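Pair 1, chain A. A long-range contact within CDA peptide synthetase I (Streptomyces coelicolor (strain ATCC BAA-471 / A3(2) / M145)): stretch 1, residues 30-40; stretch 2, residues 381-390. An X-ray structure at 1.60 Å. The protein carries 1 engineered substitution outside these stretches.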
# COMPACT_ATOMS: atom_id res chain seq x y z
N ALA A 30 1.13 -11.92 13.14
CA ALA A 30 0.70 -11.81 11.75
C ALA A 30 0.50 -10.34 11.36
O ALA A 30 -0.18 -10.03 10.38
CB ALA A 30 -0.59 -12.59 11.53
N HIS A 31 1.13 -9.45 12.11
CA HIS A 31 0.88 -8.02 11.94
C HIS A 31 1.41 -7.47 10.62
O HIS A 31 0.98 -6.39 10.20
CB HIS A 31 1.47 -7.24 13.10
CG HIS A 31 0.78 -7.50 14.40
ND1 HIS A 31 -0.57 -7.31 14.57
CD2 HIS A 31 1.25 -7.94 15.59
CE1 HIS A 31 -0.91 -7.62 15.81
NE2 HIS A 31 0.18 -8.01 16.45
N TYR A 32 2.32 -8.19 9.97
CA TYR A 32 2.82 -7.77 8.67
C TYR A 32 2.22 -8.60 7.53
O TYR A 32 2.75 -8.61 6.42
CB TYR A 32 4.36 -7.81 8.67
CG TYR A 32 4.92 -6.60 9.39
CD1 TYR A 32 5.09 -6.60 10.77
CD2 TYR A 32 5.24 -5.44 8.69
CE1 TYR A 32 5.58 -5.49 11.43
CE2 TYR A 32 5.73 -4.32 9.35
CZ TYR A 32 5.90 -4.35 10.71
OH TYR A 32 6.38 -3.24 11.36
N ARG A 33 1.10 -9.26 7.81
CA ARG A 33 0.26 -9.81 6.75
C ARG A 33 -0.53 -8.69 6.11
O ARG A 33 -1.24 -7.95 6.80
CB ARG A 33 -0.71 -10.87 7.27
CG ARG A 33 -0.10 -12.17 7.79
CD ARG A 33 0.49 -13.04 6.68
NE ARG A 33 -0.40 -13.20 5.53
CZ ARG A 33 -1.18 -14.25 5.30
NH1 ARG A 33 -1.24 -15.28 6.14
NH2 ARG A 33 -1.92 -14.28 4.20
N THR A 34 -0.42 -8.57 4.79
CA THR A 34 -1.15 -7.55 4.04
C THR A 34 -1.93 -8.22 2.92
O THR A 34 -1.78 -9.42 2.68
CB THR A 34 -0.19 -6.50 3.45
OG1 THR A 34 0.81 -7.16 2.68
CG2 THR A 34 0.47 -5.72 4.56
N GLY A 35 -2.78 -7.46 2.25
CA GLY A 35 -3.55 -8.06 1.18
C GLY A 35 -4.36 -7.09 0.35
O GLY A 35 -4.56 -5.93 0.71
N SER A 36 -4.81 -7.59 -0.79
CA SER A 36 -5.72 -6.87 -1.66
C SER A 36 -6.56 -7.91 -2.37
O SER A 36 -6.35 -9.11 -2.19
CB SER A 36 -4.97 -6.00 -2.66
OG SER A 36 -4.23 -6.81 -3.56
N CYS A 37 -7.51 -7.46 -3.18
CA CYS A 37 -8.27 -8.39 -4.00
C CYS A 37 -8.71 -7.73 -5.30
O CYS A 37 -8.63 -6.51 -5.43
CB CYS A 37 -9.48 -8.92 -3.24
SG CYS A 37 -10.74 -7.69 -2.85
N LEU A 38 -9.14 -8.55 -6.25
CA LEU A 38 -9.76 -8.08 -7.48
C LEU A 38 -11.23 -8.45 -7.47
O LEU A 38 -11.58 -9.61 -7.27
CB LEU A 38 -9.11 -8.71 -8.72
CG LEU A 38 -7.65 -8.39 -9.06
CD1 LEU A 38 -7.27 -9.15 -10.32
CD2 LEU A 38 -7.43 -6.89 -9.25
N GLU A 39 -12.09 -7.45 -7.68
CA GLU A 39 -13.50 -7.70 -7.90
C GLU A 39 -13.70 -7.92 -9.39
O GLU A 39 -13.47 -7.01 -10.18
CB GLU A 39 -14.34 -6.54 -7.38
CG GLU A 39 -14.22 -6.35 -5.87
CD GLU A 39 -14.99 -5.15 -5.36
OE1 GLU A 39 -15.22 -4.21 -6.14
OE2 GLU A 39 -15.37 -5.16 -4.17
N ILE A 40 -14.11 -9.13 -9.75
CA ILE A 40 -14.15 -9.55 -11.15
C ILE A 40 -15.59 -9.76 -11.59
O ILE A 40 -16.36 -10.44 -10.92
CB ILE A 40 -13.30 -10.83 -11.35
CG1 ILE A 40 -11.84 -10.54 -10.97
CG2 ILE A 40 -13.38 -11.32 -12.78
CD1 ILE A 40 -11.04 -11.76 -10.59
N LEU A 381 -11.26 -5.26 -10.88
CA LEU A 381 -10.99 -3.98 -10.23
C LEU A 381 -10.36 -4.21 -8.86
O LEU A 381 -10.92 -4.91 -8.02
CB LEU A 381 -12.27 -3.16 -10.09
CG LEU A 381 -13.00 -2.84 -11.39
CD1 LEU A 381 -14.26 -2.03 -11.11
CD2 LEU A 381 -12.10 -2.09 -12.37
N MET A 382 -9.19 -3.62 -8.64
CA MET A 382 -8.44 -3.87 -7.41
C MET A 382 -9.03 -3.09 -6.24
O MET A 382 -9.45 -1.95 -6.39
CB MET A 382 -6.97 -3.49 -7.60
CG MET A 382 -6.09 -3.78 -6.39
SD MET A 382 -4.34 -3.58 -6.79
CE MET A 382 -3.63 -3.50 -5.14
N ARG A 383 -9.07 -3.73 -5.07
CA ARG A 383 -9.34 -3.00 -3.84
C ARG A 383 -8.46 -3.52 -2.72
O ARG A 383 -8.09 -4.70 -2.68
CB ARG A 383 -10.83 -3.08 -3.45
CG ARG A 383 -11.31 -4.37 -2.79
CD ARG A 383 -12.68 -4.13 -2.17
NE ARG A 383 -13.37 -5.36 -1.79
CZ ARG A 383 -13.46 -5.84 -0.55
NH1 ARG A 383 -12.91 -5.20 0.48
NH2 ARG A 383 -14.11 -6.97 -0.33
N SER A 384 -8.11 -2.61 -1.83
CA SER A 384 -7.21 -2.91 -0.73
C SER A 384 -7.93 -3.69 0.36
O SER A 384 -9.11 -3.45 0.62
CB SER A 384 -6.63 -1.60 -0.17
OG SER A 384 -5.71 -1.85 0.87
N ILE A 385 -7.23 -4.63 0.99
CA ILE A 385 -7.78 -5.36 2.13
C ILE A 385 -7.07 -4.91 3.40
O ILE A 385 -7.72 -4.61 4.40
CB ILE A 385 -7.62 -6.89 1.95
CG1 ILE A 385 -8.48 -7.39 0.78
CG2 ILE A 385 -8.01 -7.64 3.23
CD1 ILE A 385 -9.98 -7.18 0.94
N SER A 386 -5.75 -4.86 3.34
CA SER A 386 -4.94 -4.32 4.43
C SER A 386 -3.58 -3.92 3.89
O SER A 386 -2.86 -4.76 3.34
CB SER A 386 -4.80 -5.34 5.56
OG SER A 386 -4.04 -4.80 6.62
N SER A 387 -3.22 -2.65 4.02
CA SER A 387 -2.00 -2.13 3.41
C SER A 387 -0.77 -2.30 4.30
O SER A 387 0.36 -2.21 3.81
CB SER A 387 -2.16 -0.65 3.05
OG SER A 387 -2.04 0.19 4.18
N GLY A 388 -0.97 -2.56 5.58
CA GLY A 388 0.14 -2.74 6.50
C GLY A 388 -0.24 -2.37 7.92
O GLY A 388 -1.27 -1.75 8.14
N PRO A 389 0.60 -2.76 8.89
CA PRO A 389 0.31 -2.44 10.29
C PRO A 389 0.50 -0.96 10.58
O PRO A 389 1.20 -0.28 9.83
CB PRO A 389 1.32 -3.28 11.07
CG PRO A 389 2.46 -3.43 10.13
CD PRO A 389 1.87 -3.50 8.75
N THR A 390 -0.10 -0.47 11.66
CA THR A 390 -0.03 0.94 11.99
C THR A 390 -0.06 1.17 13.50
O THR A 390 -0.67 0.40 14.25
CB THR A 390 -1.19 1.72 11.32
OG1 THR A 390 -1.06 3.12 11.61
CG2 THR A 390 -2.54 1.22 11.80
O HOH W 1 -1.44 -5.44 7.87
O HOH W 2 -3.48 -3.24 0.15

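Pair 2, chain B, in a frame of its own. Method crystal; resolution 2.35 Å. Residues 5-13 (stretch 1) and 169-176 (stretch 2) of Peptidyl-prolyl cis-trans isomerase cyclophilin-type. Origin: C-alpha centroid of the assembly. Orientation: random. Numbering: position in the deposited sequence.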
# COMPACT_ATOMS: atom_id res chain seq x y z
N LYS B 5 -6.19 -14.71 11.66
CA LYS B 5 -6.90 -13.42 11.91
C LYS B 5 -6.59 -12.39 10.82
O LYS B 5 -5.45 -12.03 10.60
CB LYS B 5 -6.57 -12.87 13.30
CG LYS B 5 -5.09 -12.63 13.60
CD LYS B 5 -4.97 -11.77 14.86
CE LYS B 5 -3.56 -11.23 15.06
NZ LYS B 5 -3.44 -10.58 16.40
N LYS B 6 -7.63 -11.95 10.11
CA LYS B 6 -7.45 -11.03 9.00
C LYS B 6 -8.13 -9.71 9.29
O LYS B 6 -9.04 -9.64 10.11
CB LYS B 6 -7.96 -11.66 7.70
CG LYS B 6 -7.72 -13.16 7.61
CD LYS B 6 -6.95 -13.59 6.36
CE LYS B 6 -5.46 -13.42 6.54
NZ LYS B 6 -4.67 -14.40 5.71
N GLY B 7 -7.65 -8.66 8.63
CA GLY B 7 -8.29 -7.35 8.64
C GLY B 7 -8.95 -7.12 7.30
O GLY B 7 -8.54 -7.69 6.30
N TYR B 8 -10.01 -6.31 7.27
CA TYR B 8 -10.71 -5.98 6.02
C TYR B 8 -10.95 -4.48 5.92
O TYR B 8 -11.33 -3.84 6.91
CB TYR B 8 -12.02 -6.78 5.89
CG TYR B 8 -11.74 -8.27 5.82
CD1 TYR B 8 -11.35 -8.86 4.62
CD2 TYR B 8 -11.82 -9.08 6.96
CE1 TYR B 8 -11.07 -10.21 4.55
CE2 TYR B 8 -11.52 -10.43 6.90
CZ TYR B 8 -11.15 -10.99 5.69
OH TYR B 8 -10.85 -12.33 5.60
N LEU B 9 -10.70 -3.93 4.74
CA LEU B 9 -10.82 -2.49 4.52
C LEU B 9 -11.08 -2.14 3.07
O LEU B 9 -10.73 -2.89 2.16
CB LEU B 9 -9.58 -1.73 5.05
CG LEU B 9 -8.16 -1.93 4.48
CD1 LEU B 9 -7.89 -1.03 3.28
CD2 LEU B 9 -7.17 -1.64 5.59
N ARG B 10 -11.71 -0.98 2.86
CA ARG B 10 -11.89 -0.42 1.52
C ARG B 10 -11.16 0.92 1.39
O ARG B 10 -11.35 1.84 2.19
CB ARG B 10 -13.37 -0.26 1.20
CG ARG B 10 -13.66 0.20 -0.22
CD ARG B 10 -15.15 0.40 -0.43
NE ARG B 10 -15.84 -0.88 -0.46
CZ ARG B 10 -17.11 -1.06 -0.14
NH1 ARG B 10 -17.86 -0.04 0.22
NH2 ARG B 10 -17.64 -2.28 -0.21
N ILE B 11 -10.30 1.01 0.37
CA ILE B 11 -9.67 2.28 0.00
C ILE B 11 -10.55 2.92 -1.06
O ILE B 11 -10.74 2.34 -2.13
CB ILE B 11 -8.23 2.07 -0.54
CG1 ILE B 11 -7.30 1.57 0.57
CG2 ILE B 11 -7.69 3.37 -1.14
CD1 ILE B 11 -5.86 1.25 0.11
N VAL B 12 -11.10 4.10 -0.76
CA VAL B 12 -11.95 4.83 -1.69
C VAL B 12 -11.12 5.93 -2.33
O VAL B 12 -10.66 6.85 -1.64
CB VAL B 12 -13.19 5.47 -0.99
CG1 VAL B 12 -14.17 6.05 -2.02
CG2 VAL B 12 -13.90 4.48 -0.09
N THR B 13 -10.92 5.85 -3.65
CA THR B 13 -10.17 6.90 -4.34
C THR B 13 -11.04 7.68 -5.32
O THR B 13 -12.18 7.30 -5.61
CB THR B 13 -8.88 6.40 -5.05
OG1 THR B 13 -9.21 5.75 -6.29
CG2 THR B 13 -8.06 5.45 -4.16
N ILE B 169 -10.41 5.73 3.79
CA ILE B 169 -10.27 4.30 3.98
C ILE B 169 -11.30 3.84 5.01
O ILE B 169 -11.35 4.35 6.14
CB ILE B 169 -8.83 3.90 4.37
CG1 ILE B 169 -7.85 4.40 3.29
CG2 ILE B 169 -8.73 2.38 4.56
CD1 ILE B 169 -6.40 3.97 3.49
N ILE B 170 -12.15 2.91 4.60
CA ILE B 170 -13.16 2.35 5.50
C ILE B 170 -12.63 1.02 6.03
O ILE B 170 -12.35 0.11 5.25
CB ILE B 170 -14.55 2.14 4.81
CG1 ILE B 170 -15.01 3.42 4.09
CG2 ILE B 170 -15.58 1.66 5.84
CD1 ILE B 170 -16.27 3.26 3.23
N VAL B 171 -12.47 0.94 7.34
CA VAL B 171 -12.04 -0.30 7.97
C VAL B 171 -13.28 -1.07 8.46
O VAL B 171 -14.06 -0.55 9.25
CB VAL B 171 -11.03 -0.06 9.12
CG1 VAL B 171 -10.61 -1.38 9.75
CG2 VAL B 171 -9.80 0.69 8.60
N PHE B 172 -13.44 -2.29 7.96
CA PHE B 172 -14.58 -3.14 8.31
C PHE B 172 -14.23 -4.13 9.40
O PHE B 172 -15.12 -4.71 10.03
CB PHE B 172 -15.08 -3.90 7.07
CG PHE B 172 -15.70 -3.03 6.03
CD1 PHE B 172 -17.05 -2.68 6.12
CD2 PHE B 172 -14.95 -2.55 4.97
CE1 PHE B 172 -17.62 -1.86 5.15
CE2 PHE B 172 -15.52 -1.75 3.99
CZ PHE B 172 -16.85 -1.39 4.09
N LYS B 173 -12.93 -4.36 9.60
CA LYS B 173 -12.46 -5.26 10.66
C LYS B 173 -10.99 -5.06 10.97
O LYS B 173 -10.12 -5.22 10.11
CB LYS B 173 -12.72 -6.73 10.30
CG LYS B 173 -12.49 -7.66 11.47
CD LYS B 173 -12.39 -9.09 11.03
CE LYS B 173 -12.18 -10.01 12.21
NZ LYS B 173 -11.85 -11.38 11.71
N ASN B 174 -10.72 -4.70 12.21
CA ASN B 174 -9.37 -4.59 12.69
C ASN B 174 -9.21 -5.58 13.83
O ASN B 174 -9.81 -5.39 14.88
CB ASN B 174 -9.08 -3.16 13.15
CG ASN B 174 -7.84 -3.06 14.00
OD1 ASN B 174 -7.08 -4.02 14.11
ND2 ASN B 174 -7.64 -1.91 14.60
N PRO B 175 -8.42 -6.65 13.62
CA PRO B 175 -8.28 -7.69 14.64
C PRO B 175 -7.36 -7.33 15.83
O PRO B 175 -7.19 -8.15 16.73
CB PRO B 175 -7.73 -8.88 13.85
CG PRO B 175 -6.98 -8.25 12.70
CD PRO B 175 -7.64 -6.95 12.40
N PHE B 176 -6.79 -6.13 15.85
CA PHE B 176 -5.93 -5.70 16.96
C PHE B 176 -6.65 -4.74 17.91
O PHE B 176 -7.78 -5.00 18.33
CB PHE B 176 -4.65 -5.04 16.44
CG PHE B 176 -3.92 -5.86 15.42
CD1 PHE B 176 -4.03 -5.57 14.07
CD2 PHE B 176 -3.12 -6.93 15.82
CE1 PHE B 176 -3.36 -6.33 13.12
CE2 PHE B 176 -2.44 -7.70 14.89
CZ PHE B 176 -2.56 -7.40 13.53
O HOH W 3 -10.82 -12.90 9.67

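Both pairs are two antiparallel strands, distant in sequence, joined through a beta bulge. The strand axes approach to 4.5 Å at an angle of 146° in pair 1 and to 4.6 Å at 160° in pair 2. Superposing N, CA and C of 14 central residues gives an RMSD of 1.0 Å, and the buried areas are similar, 772 and 727 Å².

The bulge falls at the same place. In pair 1 the register shifts by one between G35(A) and S36(A), and in pair 2 between Y8(B) and L9(B), positions that the superposition matches. The extra residue is I385(A) in one and F172(B) in the other, where each chain turns a corner. One carbonyl serves two amides in both cases: G35(A) O accepts from I385(A) N at 3.0 Å and from S386(A) N at 3.1 Å, while Y8(B) O accepts from F172(B) N at 2.8 Å and from K173(B) N at 3.2 Å. The return bond is also present in both, G35(A) N to S386(A) O at 2.9 Å against Y8(B) N to K173(B) O at 3.0 Å. Beyond the bulge, C37(A) N donates to R383(A) O at 2.9 Å, as R10(B) N does to I170(B) O at 2.7 Å.

Side chains at the bulge differ. G35(A) has none, whereas its match Y8(B) sets its ring edge against K173(B), with CD2 of Y8(B) 4.1 Å from CD of K173(B). I385(A) packs against the next residues of the strand: its CG1 lies 3.7 Å from S36(A) CA, and its CD1 lies 3.9 Å from C37(A) SG. F172(B), matched to I385(A), reaches R10(B), matched to C37(A), by another route. Its CE2 is 3.8 Å from R10(B) CB at the ring edge, and its CZ lies over one face of the R10(B) guanidinium.

The arginine packed across the contact lies on stretch 2 in pair 1 and on stretch 1 in pair 2. In pair 1 it is R383(A), whose guanidinium has C37(A) SG over one face and whose NE makes a weak hydrogen bond to E39(A) OE2 at 3.1 Å, part of a salt bridge. In pair 2 the position of R383(A) is held by I170(B), whose CD1 instead meets V12(B) CG2 at 4.3 Å.

On the face carrying S36(A) and L38(A), matched to L9(B) and I11(B), pair 1 mixes polar and apolar groups: S36(A) OG is 3.7 Å from M382(A) CE, and L38(A) CD2 is 3.8 Å from M382(A) CB. Pair 2 is apolar there. I169(B), matched to M382(A), meets L9(B) CD1 through its CG2 at 3.7 Å and I11(B) CG1 through its CD1 at 3.9 Å.

Past the bulge each pair uses a proline, but at different positions. P389(A) CG sits 3.5 Å from Y32(A) CE2 in a CH-pi contact over the ring face; P175(B), matched to G388(A), packs its CB 4.1 Å from CD of K5(B), the match of Y32(A).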